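Local atomic coordinates of conserved Archaeal protein (Sulfolobus acidocaldarius, PDB entry 4OPC), a protein that reduces the double bonds of the geranylgeranyl chains of archaeal membrane lipid precursors, using one FAD per subunit. Residues L191-I197 against D256-S260; T272-L276 against K344-L348. One frame throughout, in Å; residues are numbered along the deposited sequence.

Contact 1. Residues L191-I197 against D256-S260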
loop_
_atom_site.group_PDB
_atom_site.type_symbol
_atom_site.label_atom_id
_atom_site.label_comp_id
_atom_site.label_asym_id
_atom_site.label_seq_id
_atom_site.Cartn_x
_atom_site.Cartn_y
_atom_site.Cartn_z
ATOM N N LEU A 191 -8.157 2.400 -21.003
ATOM C CA LEU A 191 -8.478 2.667 -22.400
ATOM C C LEU A 191 -8.511 1.388 -23.222
ATOM O O LEU A 191 -7.820 0.419 -22.912
ATOM C CB LEU A 191 -7.423 3.605 -22.997
ATOM C CG LEU A 191 -7.339 5.002 -22.379
ATOM C CD1 LEU A 191 -5.896 5.374 -22.139
ATOM C CD2 LEU A 191 -8.003 6.023 -23.288
ATOM N N LEU A 192 -9.315 1.398 -24.284
ATOM C CA LEU A 192 -9.261 0.347 -25.293
ATOM C C LEU A 192 -8.068 0.587 -26.214
ATOM O O LEU A 192 -7.622 1.725 -26.373
ATOM C CB LEU A 192 -10.551 0.329 -26.116
ATOM C CG LEU A 192 -11.832 0.156 -25.300
ATOM C CD1 LEU A 192 -13.062 0.040 -26.196
ATOM C CD2 LEU A 192 -11.716 -1.053 -24.387
ATOM N N THR A 193 -7.536 -0.482 -26.802
ATOM C CA THR A 193 -6.397 -0.373 -27.715
ATOM C C THR A 193 -6.795 -0.721 -29.150
ATOM O O THR A 193 -7.751 -1.467 -29.378
ATOM C CB THR A 193 -5.229 -1.281 -27.293
ATOM O OG1 THR A 193 -5.622 -2.656 -27.417
ATOM C CG2 THR A 193 -4.831 -0.998 -25.851
ATOM N N LYS A 194 -6.048 -0.182 -30.110
ATOM C CA LYS A 194 -6.351 -0.371 -31.529
ATOM C C LYS A 194 -5.695 -1.632 -32.072
ATOM O O LYS A 194 -6.113 -2.178 -33.090
ATOM C CB LYS A 194 -5.861 0.826 -32.341
ATOM C CG LYS A 194 -6.247 2.183 -31.791
ATOM C CD LYS A 194 -5.703 3.279 -32.700
ATOM C CE LYS A 194 -5.616 4.622 -31.991
ATOM N NZ LYS A 194 -5.009 5.659 -32.871
ATOM N N GLU A 195 -4.646 -2.069 -31.390
ATOM C CA GLU A 195 -3.887 -3.241 -31.785
ATOM C C GLU A 195 -3.853 -4.202 -30.600
ATOM O O GLU A 195 -3.850 -3.763 -29.442
ATOM C CB GLU A 195 -2.467 -2.824 -32.174
ATOM C CG GLU A 195 -1.824 -3.674 -33.255
ATOM C CD GLU A 195 -0.633 -2.985 -33.902
ATOM O OE1 GLU A 195 -0.536 -1.744 -33.797
ATOM O OE2 GLU A 195 0.208 -3.677 -34.514
ATOM N N ASP A 196 -3.853 -5.501 -30.886
ATOM C CA ASP A 196 -3.754 -6.522 -29.849
ATOM C C ASP A 196 -2.544 -6.259 -28.976
ATOM O O ASP A 196 -1.477 -5.879 -29.462
ATOM C CB ASP A 196 -3.643 -7.924 -30.453
ATOM C CG ASP A 196 -4.931 -8.386 -31.098
ATOM O OD1 ASP A 196 -5.985 -7.771 -30.835
ATOM O OD2 ASP A 196 -4.887 -9.375 -31.860
ATOM N N ILE A 197 -2.714 -6.451 -27.678
ATOM C CA ILE A 197 -1.633 -6.235 -26.746
ATOM C C ILE A 197 -0.671 -7.417 -26.748
ATOM O O ILE A 197 -1.071 -8.559 -26.505
ATOM C CB ILE A 197 -2.193 -5.998 -25.337
ATOM C CG1 ILE A 197 -3.066 -4.738 -25.342
ATOM C CG2 ILE A 197 -1.060 -5.885 -24.328
ATOM C CD1 ILE A 197 -3.767 -4.442 -24.013
ATOM N N ASP A 256 -0.657 2.809 -28.648
ATOM C CA ASP A 256 -1.714 1.986 -29.227
ATOM C C ASP A 256 -3.121 2.289 -28.721
ATOM O O ASP A 256 -4.087 1.729 -29.239
ATOM C CB ASP A 256 -1.410 0.502 -28.987
ATOM C CG ASP A 256 -1.174 0.172 -27.513
ATOM O OD1 ASP A 256 -0.505 0.958 -26.805
ATOM O OD2 ASP A 256 -1.650 -0.891 -27.063
ATOM N N VAL A 257 -3.257 3.148 -27.718
ATOM C CA VAL A 257 -4.575 3.356 -27.114
ATOM C C VAL A 257 -5.477 4.227 -27.975
ATOM O O VAL A 257 -5.016 5.082 -28.726
ATOM C CB VAL A 257 -4.501 3.967 -25.702
ATOM C CG1 VAL A 257 -3.867 2.981 -24.737
ATOM C CG2 VAL A 257 -3.749 5.292 -25.716
ATOM N N ASP A 258 -6.776 3.995 -27.855
ATOM C CA ASP A 258 -7.763 4.820 -28.519
ATOM C C ASP A 258 -8.230 5.862 -27.506
ATOM O O ASP A 258 -9.001 5.555 -26.592
ATOM C CB ASP A 258 -8.929 3.951 -28.974
ATOM C CG ASP A 258 -9.912 4.704 -29.836
ATOM O OD1 ASP A 258 -10.004 5.937 -29.696
ATOM O OD2 ASP A 258 -10.590 4.058 -30.657
ATOM N N LYS A 259 -7.759 7.096 -27.666
ATOM C CA LYS A 259 -8.050 8.154 -26.701
ATOM C C LYS A 259 -9.502 8.637 -26.749
ATOM O O LYS A 259 -9.903 9.497 -25.959
ATOM C CB LYS A 259 -7.080 9.326 -26.867
ATOM C CG LYS A 259 -5.673 9.034 -26.353
ATOM C CD LYS A 259 -4.858 10.309 -26.207
ATOM C CE LYS A 259 -3.953 10.522 -27.399
ATOM N NZ LYS A 259 -2.869 9.506 -27.418
ATOM N N SER A 260 -10.286 8.083 -27.669
ATOM C CA SER A 260 -11.718 8.365 -27.711
ATOM C C SER A 260 -12.521 7.294 -26.968
ATOM O O SER A 260 -13.725 7.454 -26.774
ATOM C CB SER A 260 -12.208 8.486 -29.155
ATOM O OG SER A 260 -12.424 7.214 -29.739
HETATM O O HOH W 1 -0.860 -2.939 -28.694
#
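Two backbone hydrogen bonds set the frame, one at each side of the antiparallel, non-hydrogen-bonded pair Thr-193 and Val-257. The amide of Asp-258 gives its hydrogen to the carbonyl of Leu-192, N to O 2.8 Å and almost straight at 175°, and Lys-194 N reaches Asp-256 O at 2.9 Å.

Apolar contact lies mainly on one side. Val-257 points its CB away from the other segment overall, yet that CB still meets CB of Leu-191 at 4.0 Å. The leucine, its CG anti to the carbonyl carbon (chi1 -63°), brings CD1 to the valine methyls, while CD2 branches away from the valine, to 3.5 Å from Asp-258 O. Val-227 and Tyr-246 add to the packing around this pair. On the outer side Lys-194 extends alongside the opposite backbone: its CG passes over Asp-256 O and its CE comes to 3.4 Å from Val-257 O.

The side-chain polar groups hold the bends beside the pairing. Asp-256 and Thr-193 lie side by side and point the same way, OD2 packing 3.4 Å from the methyl CG2; that oxygen is also hydrogen-bonded to Tyr-219 OH and to a water that bridges to Asp-196 O. Thr-193 turns its hydroxyl to the following bend, OG1 donating to Glu-195 O from above the carbonyl plane. OD1 of Asp-258 takes both OG and N of Ser-260 from one face of its carboxylate, so an Asx turn shapes the corner.

This is a short antiparallel pairing at the end of strand 183-193: short strand 257-258 meets its last residue, and the chain then turns into strand 261-271, the outermost strand of a mixed eight-stranded sheet. Both segments lie in the geranylgeranyl reductase catalytic family region.

Contact 2. Residues T272-L276 against K344-L348; sequences TRRPL and KQASL
Gln-345 leans from its helix against Pro-275, crossing the ring obliquely; its amide lies against CD of the proline while NE2 turns to the carbonyl of Arg-273. With chi1 at -97°, away from the staggered positions, and the chain extended beyond CG, the side chain carries NE2 to 3.0 Å from Arg-273 O. That bond is weak, bent to 128° at the hydrogen. OE1 also bonds to Tyr-337 OH and NE2 to Phe-292 O, fixing the amide's rotation.

Within residues 344-348, Arg-274 is met at its base, CB 4.0 Å from CA of Ala-346. Its CG sits between backbone N and carbonyl carbon (chi1 64°), and a bend at chi2 leads the guanidinium away to a salt bridge with Asp-349, on the same helix. There it stacks on the guanidinium of Arg-273, each CZ 3.9 Å above the other's plane. Arg-273 curls back over its own loop, NE donating to Arg-274 O and NH1 to Pro-275 O, while Glu-176 forms a salt bridge with NH1.

The contact packs the loop after strand 261-271 on helix 332-357, where Lys-344 touches the bound lipid and lipid-binding Tyr-341 lies beside Gln-345. Chemically, a buried amide held by Tyr-337 and Phe-292 adds a weak bond across otherwise apolar packing, and the stacked arginines probably tolerate one another because Glu-176 and Asp-349 offset their charge.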
loop_
_atom_site.group_PDB
_atom_site.type_symbol
_atom_site.label_atom_id
_atom_site.label_comp_id
_atom_site.label_asym_id
_atom_site.label_seq_id
_atom_site.Cartn_x
_atom_site.Cartn_y
_atom_site.Cartn_z
ATOM N N THR A 272 4.406 5.696 0.503
ATOM C CA THR A 272 5.517 4.854 0.061
ATOM C C THR A 272 6.578 4.752 1.143
ATOM O O THR A 272 7.732 5.083 0.920
ATOM C CB THR A 272 6.183 5.419 -1.209
ATOM O OG1 THR A 272 6.712 6.725 -0.930
ATOM C CG2 THR A 272 5.195 5.520 -2.377
ATOM N N ARG A 273 6.207 4.273 2.316
ATOM C CA ARG A 273 7.128 4.229 3.451
ATOM C C ARG A 273 6.831 3.045 4.363
ATOM O O ARG A 273 5.857 2.305 4.148
ATOM C CB ARG A 273 7.038 5.525 4.265
ATOM C CG ARG A 273 5.623 5.914 4.659
ATOM C CD ARG A 273 5.651 6.820 5.903
ATOM N NE ARG A 273 5.795 6.029 7.127
ATOM C CZ ARG A 273 5.785 6.539 8.353
ATOM N NH1 ARG A 273 5.840 5.736 9.417
ATOM N NH2 ARG A 273 5.709 7.855 8.528
ATOM N N ARG A 274 7.679 2.869 5.375
ATOM C CA ARG A 274 7.431 1.935 6.469
ATOM C C ARG A 274 6.041 2.194 7.071
ATOM O O ARG A 274 5.495 3.293 6.943
ATOM C CB ARG A 274 8.515 2.119 7.529
ATOM C CG ARG A 274 8.484 3.494 8.164
ATOM C CD ARG A 274 9.884 3.984 8.560
ATOM N NE ARG A 274 9.793 5.324 9.135
ATOM C CZ ARG A 274 9.700 6.446 8.426
ATOM N NH1 ARG A 274 9.689 6.410 7.100
ATOM N NH2 ARG A 274 9.615 7.614 9.052
ATOM N N PRO A 275 5.449 1.189 7.731
ATOM C CA PRO A 275 4.102 1.434 8.271
ATOM C C PRO A 275 4.102 2.428 9.432
ATOM O O PRO A 275 5.159 2.847 9.915
ATOM C CB PRO A 275 3.647 0.049 8.749
ATOM C CG PRO A 275 4.902 -0.757 8.898
ATOM C CD PRO A 275 5.920 -0.187 7.958
ATOM N N LEU A 276 2.906 2.822 9.870
ATOM C CA LEU A 276 2.778 3.584 11.108
ATOM C C LEU A 276 3.592 2.897 12.191
ATOM O O LEU A 276 3.515 1.677 12.330
ATOM C CB LEU A 276 1.321 3.567 11.569
ATOM C CG LEU A 276 0.299 4.647 11.234
ATOM C CD1 LEU A 276 -0.906 4.464 12.162
ATOM C CD2 LEU A 276 0.850 6.054 11.329
ATOM N N LYS A 344 9.780 -6.054 6.104
ATOM C CA LYS A 344 10.153 -5.927 4.699
ATOM C C LYS A 344 9.924 -4.514 4.173
ATOM O O LYS A 344 10.770 -3.965 3.463
ATOM C CB LYS A 344 9.352 -6.915 3.853
ATOM C CG LYS A 344 9.272 -6.500 2.396
ATOM C CD LYS A 344 8.655 -7.559 1.567
ATOM C CE LYS A 344 7.241 -7.830 2.000
ATOM N NZ LYS A 344 6.719 -8.875 1.110
ATOM N N GLN A 345 8.783 -3.919 4.515
ATOM C CA GLN A 345 8.493 -2.557 4.114
ATOM C C GLN A 345 9.553 -1.596 4.576
ATOM O O GLN A 345 9.936 -0.694 3.840
ATOM C CB GLN A 345 7.193 -2.084 4.752
ATOM C CG GLN A 345 5.985 -2.185 3.913
ATOM C CD GLN A 345 4.790 -1.618 4.648
ATOM O OE1 GLN A 345 4.135 -2.323 5.388
ATOM N NE2 GLN A 345 4.539 -0.329 4.483
ATOM N N ALA A 346 10.000 -1.753 5.817
ATOM C CA ALA A 346 10.995 -0.844 6.376
ATOM C C ALA A 346 12.295 -0.905 5.580
ATOM O O ALA A 346 12.895 0.121 5.257
ATOM C CB ALA A 346 11.259 -1.175 7.837
ATOM N N SER A 347 12.744 -2.116 5.273
ATOM C CA SER A 347 13.917 -2.317 4.436
ATOM C C SER A 347 13.739 -1.642 3.076
ATOM O O SER A 347 14.653 -0.985 2.554
ATOM C CB SER A 347 14.142 -3.816 4.240
ATOM O OG SER A 347 15.273 -4.069 3.426
ATOM N N LEU A 348 12.558 -1.807 2.497
ATOM C CA LEU A 348 12.279 -1.245 1.180
ATOM C C LEU A 348 12.124 0.273 1.210
ATOM O O LEU A 348 12.318 0.927 0.187
ATOM C CB LEU A 348 11.067 -1.929 0.559
ATOM C CG LEU A 348 11.337 -3.391 0.207
ATOM C CD1 LEU A 348 10.057 -4.019 -0.313
ATOM C CD2 LEU A 348 12.478 -3.534 -0.813
#

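From the N terminus, the chain passes through the first FAD-binding residues before strand 183-193 leads into contact 1. There residues 191-197 meet 256-260 after 58 intervening residues, a loop holding strands 202-206, 216-221 and 226-234 and helix 242-253. Strand 261-271 then runs back across the molecule to 272-276, where contact 2 opens; it closes 67 residues later, at helix 332-357. The two loops follow in series, neither nesting nor crossing, with centres 36 Å apart. Contact 1 thus joins strand ends at the periphery of the large sheet, whereas contact 2 ties the far end of strand 261-271 to the helical region beside the bound lipid.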